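Local coordinates for protein polysaccharide deacetylase (Bacillus anthracis, PDB 2J13) that probably removes acetyl groups from peptidoglycan sugars, as a metal-dependent family 4 carbohydrate esterase of the bacterial cell wall, at residues Met11-Thr16 against Phe158-Leu163; Thr60-Tyr65 against Thr85-Gly90; Gly107-Asn112 against Thr143-Val148; Glu130-Val135 against Lys167-Tyr172. All blocks are in the same frame, centred on the assembly; numbering follows the deposited sequence. Where two conformers were deposited one is given.

Interaction 1 (Met11-Thr16 against Phe158-Leu163); sequences MAYTNT and FSERTL
A capping box opens helix 160-168, and the N-terminal segment Met11-Thr16 lies alongside it, running roughly the opposite way. Ser159 is the N-cap. Its OG sits in the crowded position between backbone N and carbonyl carbon (chi1 62°) and accepts from Thr162 N at 3.2 Å. Thr162 OG1 returns the bond, accepting from Ser159 N at 2.9 Å. The first turn then grips Thr14 from two directions. The Glu160 chain is extended, and its OE1 takes the Thr14 N-H at 2.9 Å through the anti lone pair. This bond is almost straight, 175°. Thr14 OG1 adds a weak bond to the same Glu160 OE1 at 3.4 Å. In return, Arg161 N donates to Thr14 O at 3.1 Å, nearly along the C=O axis. The Glu160 carboxylate lies at the edge of the Tyr13 ring, with the two planes 73° apart. Tyr13 CB packs on CA and CB of Arg161. Asn15 runs alongside the Arg161 chain, its OD1 3.1 Å from Arg161 CD. Water 1 donates to Thr16 O and accepts from Glu160 N, so that helix-end N-H is also satisfied. The Arg161 guanidinium turns to Asp125 in a salt bridge. Leu40 of helix 35-43 touches Phe158, Glu160 and Leu163, and Phe158 pairs through its backbone with His18 where strands 18-19 and 157-158 form a short antiparallel sheet.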
loop_
_atom_site.group_PDB
_atom_site.type_symbol
_atom_site.label_atom_id
_atom_site.label_comp_id
_atom_site.label_asym_id
_atom_site.label_seq_id
_atom_site.Cartn_x
_atom_site.Cartn_y
_atom_site.Cartn_z
ATOM N N MET A 11 28.373 11.870 1.980
ATOM C CA MET A 11 27.422 10.791 1.575
ATOM C C MET A 11 26.347 11.283 0.606
ATOM O O MET A 11 25.342 11.864 1.035
ATOM N N ALA A 12 26.582 11.069 -0.695
ATOM C CA ALA A 12 25.578 11.325 -1.730
ATOM C C ALA A 12 24.777 10.059 -1.910
ATOM O O ALA A 12 25.315 9.011 -2.296
ATOM C CB ALA A 12 26.214 11.709 -3.054
ATOM N N TYR A 13 23.483 10.158 -1.657
ATOM C CA TYR A 13 22.598 9.038 -1.900
ATOM C C TYR A 13 22.640 8.671 -3.359
ATOM O O TYR A 13 22.746 9.527 -4.247
ATOM C CB TYR A 13 21.152 9.390 -1.540
ATOM C CG TYR A 13 20.882 9.576 -0.073
ATOM C CD1 TYR A 13 21.170 8.580 0.846
ATOM C CD2 TYR A 13 20.276 10.736 0.390
ATOM C CE1 TYR A 13 20.898 8.747 2.201
ATOM C CE2 TYR A 13 19.990 10.910 1.735
ATOM C CZ TYR A 13 20.310 9.922 2.633
ATOM O OH TYR A 13 20.026 10.131 3.964
ATOM N N THR A 14 22.537 7.380 -3.618
ATOM C CA THR A 14 22.474 6.890 -4.962
ATOM C C THR A 14 21.104 7.204 -5.537
ATOM O O THR A 14 20.080 7.048 -4.843
ATOM C CB THR A 14 22.740 5.368 -4.941
ATOM O OG1 THR A 14 24.005 5.135 -4.284
ATOM C CG2 THR A 14 22.792 4.830 -6.313
ATOM N N ASN A 15 21.086 7.652 -6.784
ATOM C CA ASN A 15 19.860 7.965 -7.494
ATOM C C ASN A 15 19.520 6.928 -8.546
ATOM O O ASN A 15 18.564 7.091 -9.301
ATOM C CB ASN A 15 19.980 9.356 -8.125
ATOM C CG ASN A 15 20.360 10.442 -7.101
ATOM O OD1 ASN A 15 19.641 10.669 -6.120
ATOM N ND2 ASN A 15 21.484 11.121 -7.332
ATOM N N THR A 16 20.292 5.831 -8.614
ATOM C CA THR A 16 20.022 4.813 -9.615
ATOM C C THR A 16 18.662 4.190 -9.300
ATOM O O THR A 16 18.420 3.830 -8.158
ATOM C CB THR A 16 21.109 3.735 -9.664
ATOM O OG1 THR A 16 22.356 4.356 -9.986
ATOM C CG2 THR A 16 20.792 2.704 -10.739
ATOM N N PHE A 158 11.972 3.055 -7.090
ATOM C CA PHE A 158 12.689 3.704 -6.001
ATOM C C PHE A 158 14.194 3.801 -6.278
ATOM O O PHE A 158 14.724 3.069 -7.136
ATOM C CB PHE A 158 12.490 2.984 -4.675
ATOM C CG PHE A 158 13.110 1.606 -4.632
ATOM C CD1 PHE A 158 12.457 0.532 -5.226
ATOM C CD2 PHE A 158 14.326 1.410 -4.019
ATOM C CE1 PHE A 158 13.018 -0.745 -5.217
ATOM C CE2 PHE A 158 14.895 0.136 -4.000
ATOM C CZ PHE A 158 14.216 -0.925 -4.607
ATOM N N SER A 159 14.824 4.686 -5.522
ATOM C CA SER A 159 16.290 4.724 -5.345
ATOM C C SER A 159 16.610 4.845 -3.882
ATOM O O SER A 159 15.749 5.050 -3.052
ATOM C CB SER A 159 16.877 5.901 -6.120
ATOM O OG SER A 159 16.355 7.121 -5.599
ATOM N N GLU A 160 17.879 4.722 -3.517
ATOM C CA GLU A 160 18.287 5.055 -2.173
ATOM C C GLU A 160 17.798 6.443 -1.754
ATOM O O GLU A 160 17.325 6.637 -0.624
ATOM C CB GLU A 160 19.820 4.982 -2.040
ATOM C CG GLU A 160 20.236 4.981 -0.600
ATOM C CD GLU A 160 21.745 5.110 -0.377
ATOM O OE1 GLU A 160 22.481 5.589 -1.279
ATOM O OE2 GLU A 160 22.158 4.735 0.748
ATOM N N ARG A 161 17.934 7.411 -2.652
ATOM C CA ARG A 161 17.516 8.783 -2.353
ATOM C C ARG A 161 16.027 8.878 -2.028
ATOM O O ARG A 161 15.656 9.468 -1.015
ATOM C CB ARG A 161 17.841 9.713 -3.504
ATOM C CG ARG A 161 17.646 11.180 -3.118
ATOM C CD ARG A 161 17.520 12.056 -4.285
ATOM N NE ARG A 161 17.692 13.439 -3.860
ATOM C CZ ARG A 161 18.877 13.974 -3.607
ATOM N NH1 ARG A 161 19.982 13.245 -3.758
ATOM N NH2 ARG A 161 18.951 15.232 -3.191
ATOM N N THR A 162 15.196 8.277 -2.865
ATOM C CA THR A 162 13.728 8.428 -2.696
ATOM C C THR A 162 13.243 7.716 -1.426
ATOM O O THR A 162 12.346 8.206 -0.734
ATOM C CB THR A 162 12.926 7.984 -3.938
ATOM O OG1 THR A 162 13.041 6.568 -4.140
ATOM C CG2 THR A 162 13.355 8.708 -5.195
ATOM N N LEU A 163 13.807 6.541 -1.124
ATOM C CA LEU A 163 13.542 5.852 0.127
ATOM C C LEU A 163 13.912 6.704 1.315
ATOM O O LEU A 163 13.125 6.894 2.237
ATOM C CB LEU A 163 14.308 4.514 0.171
ATOM C CG LEU A 163 13.908 3.479 -0.842
ATOM C CD1 LEU A 163 14.874 2.266 -0.791
ATOM C CD2 LEU A 163 12.428 3.019 -0.643
HETATM O O HOH W 1 19.524 3.611 -5.713
#

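Interaction 2 (Thr60-Tyr65 against Thr85-Gly90); sequences TFDNGY and TFFVTG
Phe61 and Phe86 lie side by side on one face of two parallel strands and point the same way. Their planes are 11° apart, but the rings are slid so far that they barely overlap, with centroids 5.1 Å apart. The closest approach is Phe61 CD1 to Phe86 CE2, 3.6 Å. On the same face Asn63 crosses Phe86 obliquely and sets its ND2 in the plane at the ring's edge, 3.5 Å from Phe86 CD2. The other face carries Thr60, Asp62, Thr85 and Phe87. Asp62 runs alongside Phe87, with carboxylate and ring planes 88° apart and Asp62 OD1 3.5 Å from Phe87 CD2. That oxygen also forms a salt bridge with Arg152. Asp62 OD2 lies beside a bound cacodylate ion, probably from the crystallisation liquor, consistent with this strand end lining the active-site pocket. Thr85 CG2 lies over one face of the Phe87 ring, toward its rim, and Thr60 CB meets the ring's edge. The backbones bond in parallel register, for example Phe87 N to Phe61 O at 2.8 Å. The last rung, Thr89 N to Asn63 O, is longer at 3.2 Å. Thr89 caps the next helix through Tyr92 N. The segment Thr60-Gly64 reads TFDNG, close to the TFDDG motif of the family. Strands 56-63 and 84-88 belong to one beta-alpha-beta unit: helix 70-80 packs on the phenylalanine pair, and strand 207-210 flanks Thr60 and Asp62.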
loop_
_atom_site.group_PDB
_atom_site.type_symbol
_atom_site.label_atom_id
_atom_site.label_comp_id
_atom_site.label_asym_id
_atom_site.label_seq_id
_atom_site.Cartn_x
_atom_site.Cartn_y
_atom_site.Cartn_z
ATOM N N THR A 60 -3.416 -5.379 0.726
ATOM C CA THR A 60 -3.321 -4.002 0.273
ATOM C C THR A 60 -3.799 -3.898 -1.163
ATOM O O THR A 60 -3.800 -4.893 -1.891
ATOM C CB THR A 60 -1.888 -3.456 0.363
ATOM O OG1 THR A 60 -1.063 -4.072 -0.638
ATOM C CG2 THR A 60 -1.300 -3.648 1.752
ATOM N N PHE A 61 -4.218 -2.691 -1.521
ATOM C CA PHE A 61 -4.668 -2.331 -2.874
ATOM C C PHE A 61 -4.044 -0.986 -3.218
ATOM O O PHE A 61 -3.870 -0.138 -2.335
ATOM C CB PHE A 61 -6.189 -2.183 -2.956
ATOM C CG PHE A 61 -6.952 -3.444 -2.643
ATOM C CD1 PHE A 61 -7.260 -3.769 -1.354
ATOM C CD2 PHE A 61 -7.379 -4.286 -3.657
ATOM C CE1 PHE A 61 -7.988 -4.949 -1.073
ATOM C CE2 PHE A 61 -8.081 -5.433 -3.360
ATOM C CZ PHE A 61 -8.324 -5.764 -2.068
ATOM N N ASP A 62 -3.761 -0.780 -4.513
ATOM C CA ASP A 62 -3.375 0.543 -5.015
ATOM C C ASP A 62 -4.519 1.128 -5.849
ATOM O O ASP A 62 -5.114 0.446 -6.699
ATOM C CB ASP A 62 -2.097 0.487 -5.850
ATOM C CG ASP A 62 -0.895 0.087 -5.060
ATOM O OD1 ASP A 62 -0.999 0.003 -3.819
ATOM O OD2 ASP A 62 0.160 -0.241 -5.695
ATOM N N ASN A 63 -4.808 2.404 -5.609
ATOM C CA ASN A 63 -5.952 3.073 -6.151
ATOM C C ASN A 63 -5.549 4.363 -6.822
ATOM O O ASN A 63 -5.658 5.436 -6.266
ATOM C CB ASN A 63 -6.958 3.343 -5.054
ATOM C CG ASN A 63 -7.418 2.089 -4.395
ATOM O OD1 ASN A 63 -8.526 1.644 -4.634
ATOM N ND2 ASN A 63 -6.569 1.495 -3.572
ATOM N N GLY A 64 -5.011 4.202 -8.022
ATOM C CA GLY A 64 -4.759 5.318 -8.916
ATOM C C GLY A 64 -5.799 5.410 -10.012
ATOM O O GLY A 64 -5.831 6.398 -10.736
ATOM N N TYR A 65 -6.590 4.354 -10.190
ATOM C CA TYR A 65 -7.656 4.341 -11.177
ATOM C C TYR A 65 -8.874 3.638 -10.574
ATOM O O TYR A 65 -8.723 2.720 -9.741
ATOM C CB TYR A 65 -7.166 3.613 -12.424
ATOM C CG TYR A 65 -8.115 3.639 -13.586
ATOM C CD1 TYR A 65 -8.172 4.735 -14.436
ATOM C CD2 TYR A 65 -8.943 2.547 -13.857
ATOM C CE1 TYR A 65 -9.035 4.753 -15.521
ATOM C CE2 TYR A 65 -9.815 2.558 -14.934
ATOM C CZ TYR A 65 -9.856 3.661 -15.760
ATOM O OH TYR A 65 -10.715 3.675 -16.832
ATOM N N THR A 85 -5.186 -1.897 3.537
ATOM C CA THR A 85 -4.710 -0.552 3.247
ATOM C C THR A 85 -4.932 -0.297 1.746
ATOM O O THR A 85 -4.558 -1.132 0.913
ATOM C CB THR A 85 -3.224 -0.298 3.620
ATOM O OG1 THR A 85 -3.063 -0.345 5.044
ATOM C CG2 THR A 85 -2.738 1.078 3.106
ATOM N N PHE A 86 -5.519 0.859 1.432
ATOM C CA PHE A 86 -5.736 1.358 0.081
ATOM C C PHE A 86 -4.786 2.540 -0.106
ATOM O O PHE A 86 -4.945 3.578 0.554
ATOM C CB PHE A 86 -7.181 1.831 -0.100
ATOM C CG PHE A 86 -8.195 0.712 -0.008
ATOM C CD1 PHE A 86 -8.668 0.303 1.215
ATOM C CD2 PHE A 86 -8.620 0.064 -1.147
ATOM C CE1 PHE A 86 -9.569 -0.750 1.307
ATOM C CE2 PHE A 86 -9.562 -0.986 -1.067
ATOM C CZ PHE A 86 -10.032 -1.361 0.179
ATOM N N PHE A 87 -3.812 2.363 -1.001
ATOM C CA PHE A 87 -2.844 3.406 -1.335
ATOM C C PHE A 87 -3.423 4.231 -2.450
ATOM O O PHE A 87 -3.528 3.760 -3.564
ATOM C CB PHE A 87 -1.491 2.780 -1.769
ATOM C CG PHE A 87 -0.761 2.151 -0.651
ATOM C CD1 PHE A 87 0.056 2.894 0.176
ATOM C CD2 PHE A 87 -0.842 0.760 -0.437
ATOM C CE1 PHE A 87 0.724 2.289 1.257
ATOM C CE2 PHE A 87 -0.201 0.186 0.652
ATOM C CZ PHE A 87 0.610 0.955 1.487
ATOM N N VAL A 88 -3.828 5.459 -2.135
ATOM C CA VAL A 88 -4.582 6.332 -3.061
ATOM C C VAL A 88 -3.737 7.452 -3.679
ATOM O O VAL A 88 -2.824 7.977 -3.043
ATOM C CB VAL A 88 -5.841 6.965 -2.359
ATOM C CG1 VAL A 88 -6.741 5.833 -1.805
ATOM C CG2 VAL A 88 -5.406 7.936 -1.273
ATOM N N THR A 89 -4.056 7.812 -4.918
ATOM C CA THR A 89 -3.458 8.991 -5.542
ATOM C C THR A 89 -4.370 10.228 -5.400
ATOM O O THR A 89 -5.519 10.129 -5.004
ATOM C CB THR A 89 -3.213 8.765 -7.025
ATOM O OG1 THR A 89 -4.461 8.622 -7.727
ATOM C CG2 THR A 89 -2.298 7.530 -7.273
ATOM N N GLY A 90 -3.865 11.386 -5.787
ATOM C CA GLY A 90 -4.683 12.616 -5.808
ATOM C C GLY A 90 -5.851 12.576 -6.779
ATOM O O GLY A 90 -6.949 13.061 -6.450
HETATM O O HOH W 2 -3.913 8.304 -10.346
#

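Interaction 3 (Gly107-Asn112 against Thr143-Val148); sequences GHIIGN and TGQKEV
The Gln145 chain stands fully out from its backbone, with CG anti to N (chi1 -176°) and the next bond extended too. A final turn of -69° at chi3 sets the amide against the backbone of Ile110. Both ends of that amide bind there. OE1 of Gln145 accepts from Ile110 N at 2.9 Å, in the carbonyl plane and on a lone pair. NE2 of Gln145 donates to Ile110 O, also at 2.9 Å, and that oxygen lies close to the amide plane. A second bond from Gln145 NE2 to Glu147 O, 2.9 Å, is more bent. Three bonds thus fix the rotation of the amide. Gln145 OE1 also has water 3 beside it, at 2.6 Å. The Gln145 backbone is placed by Thr143, whose OG1 sits in the crowded position (chi1 72°) and accepts from Gln145 N at 3.1 Å. The same OG1 is also hydrogen-bonded to Ile139 O, one turn back. This is an ST turn, just where helix 125-143 ends and Gly144 takes positive phi. Ile110 CD1 meets Thr143 CG2 tip to tip at 3.7 Å, and Val148 CG1 touches Asn112 CB at 4.0 Å. The side-chain amide serves strand 109-112 much as a neighbouring strand would, with one N-H and one C=O satisfied. The strand is followed directly by His113, which binds zinc together with His117 in the HxxxH pattern of family 4 esterases.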
loop_
_atom_site.group_PDB
_atom_site.type_symbol
_atom_site.label_atom_id
_atom_site.label_comp_id
_atom_site.label_asym_id
_atom_site.label_seq_id
_atom_site.Cartn_x
_atom_site.Cartn_y
_atom_site.Cartn_z
ATOM N N GLY A 107 -13.182 0.885 8.576
ATOM C CA GLY A 107 -12.090 0.341 9.358
ATOM C C GLY A 107 -10.794 0.063 8.614
ATOM O O GLY A 107 -9.942 -0.666 9.116
ATOM N N HIS A 108 -10.637 0.661 7.434
ATOM C CA HIS A 108 -9.403 0.469 6.652
ATOM C C HIS A 108 -8.412 1.603 6.891
ATOM O O HIS A 108 -8.728 2.586 7.598
ATOM C CB HIS A 108 -9.742 0.312 5.193
ATOM C CG HIS A 108 -10.693 -0.805 4.959
ATOM N ND1 HIS A 108 -10.376 -2.117 5.243
ATOM C CD2 HIS A 108 -11.985 -0.800 4.563
ATOM C CE1 HIS A 108 -11.424 -2.876 4.984
ATOM N NE2 HIS A 108 -12.414 -2.104 4.577
ATOM N N ILE A 109 -7.199 1.434 6.365
ATOM C CA ILE A 109 -6.177 2.488 6.448
ATOM C C ILE A 109 -6.010 3.018 5.057
ATOM O O ILE A 109 -5.951 2.226 4.100
ATOM C CB ILE A 109 -4.864 1.943 6.958
ATOM C CG1 ILE A 109 -5.041 1.450 8.387
ATOM C CG2 ILE A 109 -3.756 2.990 6.823
ATOM C CD1 ILE A 109 -3.883 0.635 8.868
ATOM N N ILE A 110 -5.974 4.343 4.921
ATOM C CA ILE A 110 -5.733 4.971 3.630
ATOM C C ILE A 110 -4.255 5.351 3.568
ATOM O O ILE A 110 -3.732 6.079 4.447
ATOM C CB ILE A 110 -6.622 6.214 3.392
ATOM C CG1 ILE A 110 -8.107 5.863 3.534
ATOM C CG2 ILE A 110 -6.379 6.805 2.023
ATOM C CD1 ILE A 110 -8.968 7.149 3.565
ATOM N N GLY A 111 -3.566 4.786 2.578
ATOM C CA GLY A 111 -2.149 5.084 2.355
ATOM C C GLY A 111 -1.941 6.078 1.235
ATOM O O GLY A 111 -2.842 6.407 0.509
ATOM N N ASN A 112 -0.690 6.496 1.092
ATOM C CA ASN A 112 -0.272 7.536 0.193
ATOM C C ASN A 112 0.413 6.945 -1.047
ATOM O O ASN A 112 1.479 6.319 -0.910
ATOM C CB ASN A 112 0.689 8.447 0.943
ATOM C CG ASN A 112 1.012 9.731 0.213
ATOM O OD1 ASN A 112 1.071 9.783 -1.022
ATOM N ND2 ASN A 112 1.222 10.813 0.999
ATOM N N THR A 143 -11.101 12.900 4.932
ATOM C CA THR A 143 -11.655 11.741 5.648
ATOM C C THR A 143 -11.584 11.801 7.155
ATOM O O THR A 143 -12.307 11.071 7.841
ATOM C CB THR A 143 -10.916 10.439 5.256
ATOM O OG1 THR A 143 -9.615 10.450 5.837
ATOM C CG2 THR A 143 -10.841 10.293 3.795
ATOM N N GLY A 144 -10.723 12.663 7.683
ATOM C CA GLY A 144 -10.417 12.698 9.085
ATOM C C GLY A 144 -9.531 11.639 9.663
ATOM O O GLY A 144 -9.312 11.624 10.856
ATOM N N GLN A 145 -8.928 10.794 8.812
ATOM C CA GLN A 145 -7.894 9.899 9.284
ATOM C C GLN A 145 -6.806 10.721 9.964
ATOM O O GLN A 145 -6.313 11.732 9.410
ATOM C CB GLN A 145 -7.309 9.110 8.100
ATOM C CG GLN A 145 -6.296 8.077 8.511
ATOM C CD GLN A 145 -5.913 7.193 7.342
ATOM O OE1 GLN A 145 -6.728 6.391 6.876
ATOM N NE2 GLN A 145 -4.666 7.305 6.884
ATOM N N LYS A 146 -6.383 10.264 11.130
ATOM C CA LYS A 146 -5.479 11.037 11.988
ATOM C C LYS A 146 -4.062 11.132 11.450
ATOM O O LYS A 146 -3.452 12.209 11.469
ATOM C CB LYS A 146 -5.448 10.420 13.384
ATOM C CG LYS A 146 -4.609 11.175 14.403
ATOM C CD LYS A 146 -4.381 10.336 15.643
ATOM C CE LYS A 146 -3.461 11.022 16.637
ATOM N NZ LYS A 146 -3.073 10.073 17.722
ATOM N N GLU A 147 -3.535 9.992 10.991
ATOM C CA GLU A 147 -2.148 9.900 10.602
ATOM C C GLU A 147 -2.118 9.222 9.238
ATOM O O GLU A 147 -2.969 8.383 8.954
ATOM C CB GLU A 147 -1.376 9.053 11.604
ATOM C CG GLU A 147 -1.260 9.615 13.046
ATOM C CD GLU A 147 -0.568 10.976 13.094
ATOM O OE1 GLU A 147 0.262 11.265 12.201
ATOM O OE2 GLU A 147 -0.844 11.777 14.029
ATOM N N VAL A 148 -1.133 9.592 8.430
ATOM C CA VAL A 148 -0.851 8.909 7.166
ATOM C C VAL A 148 0.607 8.456 7.269
ATOM O O VAL A 148 1.530 9.251 7.066
ATOM C CB VAL A 148 -1.086 9.810 5.954
ATOM C CG1 VAL A 148 -0.698 9.098 4.662
ATOM C CG2 VAL A 148 -2.572 10.314 5.881
HETATM O O HOH W 3 -8.676 5.222 8.105
#

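Interaction 4 (Glu130-Val135 against Lys167-Tyr172); sequences EELTSV and KEMGYY
The ring of Tyr171 is the flat group here, and it slides past Leu132 in the opposite direction. Its CE2 is 4.1 Å from Leu132 CB and nearly as close to CD1 of the same leucine. Tyr171 CG is anti to its carbonyl carbon (chi1 -56°), which lays the ring toward helix 125-143. Met169 comes in beside it and crosses Leu132 obliquely, with Met169 SD 3.9 Å from Leu132 CD1. The methionine chain is extended at first and then bends at chi3 (63°), so CE swings over to Thr133 and stands 3.3 Å from Thr133 OG1. Water 4 closes the polar side of the contact. It donates to Thr133 OG1 at 2.9 Å and lies 2.7 Å from Tyr171 OH. Between Met169 and Tyr171, Gly170 is the first residue to leave helical backbone angles, and it forms a Schellman motif. Its phi is positive, and Gly170 N donates to Lys167 O at 2.9 Å. Met169 and Tyr171, on either side of this glycine in sequence, both point toward helix 125-143. No direct hydrogen bond links the two segments. Tyr171 OH instead bonds with Thr136 OG1 one turn further on, and Thr133 OG1 donates to Arg129 O. Within the helix, Glu130 O accepts from both N and OG of Ser134. Val151 of strand 150-151 and Thr166 of helix 160-168 pack on Leu132 and Tyr171.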
loop_
_atom_site.group_PDB
_atom_site.type_symbol
_atom_site.label_atom_id
_atom_site.label_comp_id
_atom_site.label_asym_id
_atom_site.label_seq_id
_atom_site.Cartn_x
_atom_site.Cartn_y
_atom_site.Cartn_z
ATOM N N GLU A 130 6.131 17.709 -2.386
ATOM C CA GLU A 130 4.738 18.180 -2.698
ATOM C C GLU A 130 3.850 17.003 -3.065
ATOM O O GLU A 130 2.694 16.928 -2.638
ATOM C CB GLU A 130 4.747 19.179 -3.841
ATOM C CG GLU A 130 5.434 20.446 -3.416
ATOM C CD GLU A 130 5.774 21.428 -4.526
ATOM O OE1 GLU A 130 5.700 21.082 -5.728
ATOM O OE2 GLU A 130 6.114 22.584 -4.164
ATOM N N GLU A 131 4.406 16.064 -3.832
ATOM C CA GLU A 131 3.655 14.877 -4.259
ATOM C C GLU A 131 3.164 14.054 -3.071
ATOM O O GLU A 131 2.038 13.517 -3.143
ATOM C CB GLU A 131 4.525 13.997 -5.178
ATOM C CG GLU A 131 4.683 14.559 -6.600
ATOM C CD GLU A 131 3.474 14.315 -7.452
ATOM O OE1 GLU A 131 2.797 13.282 -7.246
ATOM O OE2 GLU A 131 3.174 15.135 -8.331
ATOM N N LEU A 132 3.971 13.948 -2.004
ATOM C CA LEU A 132 3.572 13.206 -0.784
ATOM C C LEU A 132 2.699 14.061 0.130
ATOM O O LEU A 132 1.644 13.626 0.569
ATOM C CB LEU A 132 4.786 12.719 -0.013
ATOM C CG LEU A 132 5.609 11.676 -0.776
ATOM C CD1 LEU A 132 6.838 11.387 0.053
ATOM C CD2 LEU A 132 4.802 10.422 -1.078
ATOM N N THR A 133 3.133 15.289 0.400
ATOM C CA THR A 133 2.435 16.135 1.367
ATOM C C THR A 133 1.031 16.469 0.904
ATOM O O THR A 133 0.101 16.495 1.741
ATOM C CB THR A 133 3.220 17.431 1.640
ATOM O OG1 THR A 133 4.536 17.088 2.129
ATOM C CG2 THR A 133 2.479 18.272 2.690
ATOM N N SER A 134 0.836 16.708 -0.378
ATOM C CA SER A 134 -0.490 17.030 -0.896
ATOM C C SER A 134 -1.508 15.912 -0.650
ATOM O O SER A 134 -2.650 16.181 -0.246
ATOM C CB SER A 134 -0.451 17.427 -2.361
ATOM O OG SER A 134 0.049 16.421 -3.174
ATOM N N VAL A 135 -1.119 14.669 -0.884
ATOM C CA VAL A 135 -1.986 13.534 -0.596
ATOM C C VAL A 135 -2.243 13.376 0.884
ATOM O O VAL A 135 -3.389 13.121 1.293
ATOM C CB VAL A 135 -1.425 12.181 -1.199
ATOM C CG1 VAL A 135 -2.228 10.954 -0.744
ATOM C CG2 VAL A 135 -1.440 12.228 -2.687
ATOM N N LYS A 167 11.315 8.423 4.162
ATOM C CA LYS A 167 11.484 8.185 5.590
ATOM C C LYS A 167 11.690 9.476 6.382
ATOM O O LYS A 167 11.134 9.647 7.463
ATOM C CB LYS A 167 12.676 7.251 5.837
ATOM C CG LYS A 167 13.040 7.013 7.284
ATOM C CD LYS A 167 14.287 6.119 7.336
ATOM C CE LYS A 167 15.023 6.158 8.658
ATOM N NZ LYS A 167 16.223 5.227 8.569
ATOM N N GLU A 168 12.510 10.363 5.845
ATOM C CA GLU A 168 12.805 11.639 6.490
ATOM C C GLU A 168 11.540 12.461 6.679
ATOM O O GLU A 168 11.409 13.188 7.682
ATOM C CB GLU A 168 13.813 12.377 5.607
ATOM C CG GLU A 168 14.318 13.722 6.079
ATOM C CD GLU A 168 15.141 14.403 4.963
ATOM O OE1 GLU A 168 15.922 13.690 4.269
ATOM O OE2 GLU A 168 14.992 15.633 4.760
ATOM N N MET A 169 10.607 12.352 5.734
ATOM C CA MET A 169 9.308 13.032 5.837
ATOM C C MET A 169 8.327 12.351 6.796
ATOM O O MET A 169 7.256 12.869 7.032
ATOM C CB MET A 169 8.679 13.193 4.460
ATOM C CG MET A 169 9.510 14.032 3.484
ATOM S SD MET A 169 8.715 14.218 1.916
ATOM C CE MET A 169 7.223 15.120 2.360
ATOM N N GLY A 170 8.706 11.197 7.343
ATOM C CA GLY A 170 7.964 10.537 8.392
ATOM C C GLY A 170 7.125 9.365 7.918
ATOM O O GLY A 170 6.224 8.917 8.647
ATOM N N TYR A 171 7.429 8.848 6.731
ATOM C CA TYR A 171 6.691 7.707 6.163
ATOM C C TYR A 171 7.488 6.426 6.111
ATOM O O TYR A 171 8.697 6.453 5.908
ATOM C CB TYR A 171 6.274 8.037 4.732
ATOM C CG TYR A 171 5.468 9.307 4.611
ATOM C CD1 TYR A 171 4.122 9.322 4.948
ATOM C CD2 TYR A 171 6.046 10.456 4.085
ATOM C CE1 TYR A 171 3.358 10.492 4.823
ATOM C CE2 TYR A 171 5.305 11.629 3.943
ATOM C CZ TYR A 171 3.961 11.639 4.301
ATOM O OH TYR A 171 3.234 12.804 4.178
ATOM N N TYR A 172 6.782 5.304 6.279
ATOM C CA TYR A 172 7.300 3.999 5.838
ATOM C C TYR A 172 7.145 3.841 4.326
ATOM O O TYR A 172 6.127 4.213 3.716
ATOM C CB TYR A 172 6.567 2.844 6.488
ATOM C CG TYR A 172 6.669 2.759 7.990
ATOM C CD1 TYR A 172 7.748 2.137 8.590
ATOM C CD2 TYR A 172 5.668 3.266 8.796
ATOM C CE1 TYR A 172 7.809 2.021 9.981
ATOM C CE2 TYR A 172 5.720 3.164 10.180
ATOM C CZ TYR A 172 6.790 2.559 10.759
ATOM O OH TYR A 172 6.828 2.465 12.134
HETATM O O HOH W 4 4.411 15.187 4.290
#

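How the interactions relate
Interaction 1 closes the longest loop, and interactions 2 and 3 are nested inside it. Interaction 2 closes before interaction 3 opens, and interactions 3 and 4 cross along the chain. Interactions 2 and 3, centres 11 Å apart, share the parallel sheet through neighbouring strands 84-88 and 109-112. Interaction 4 touches both, with Val135 packing on the end of strand 84-88 and Leu132 O probably bonded to Asn112 ND2. Interaction 1 stands apart, about 24 Å from interaction 2 centre to centre. It is tied to interaction 4, 16 Å away, by helix 160-168. The contacts thus run from the sheet, whose strand 109-112 leads to the zinc ligand His113, out to the N-terminal segment.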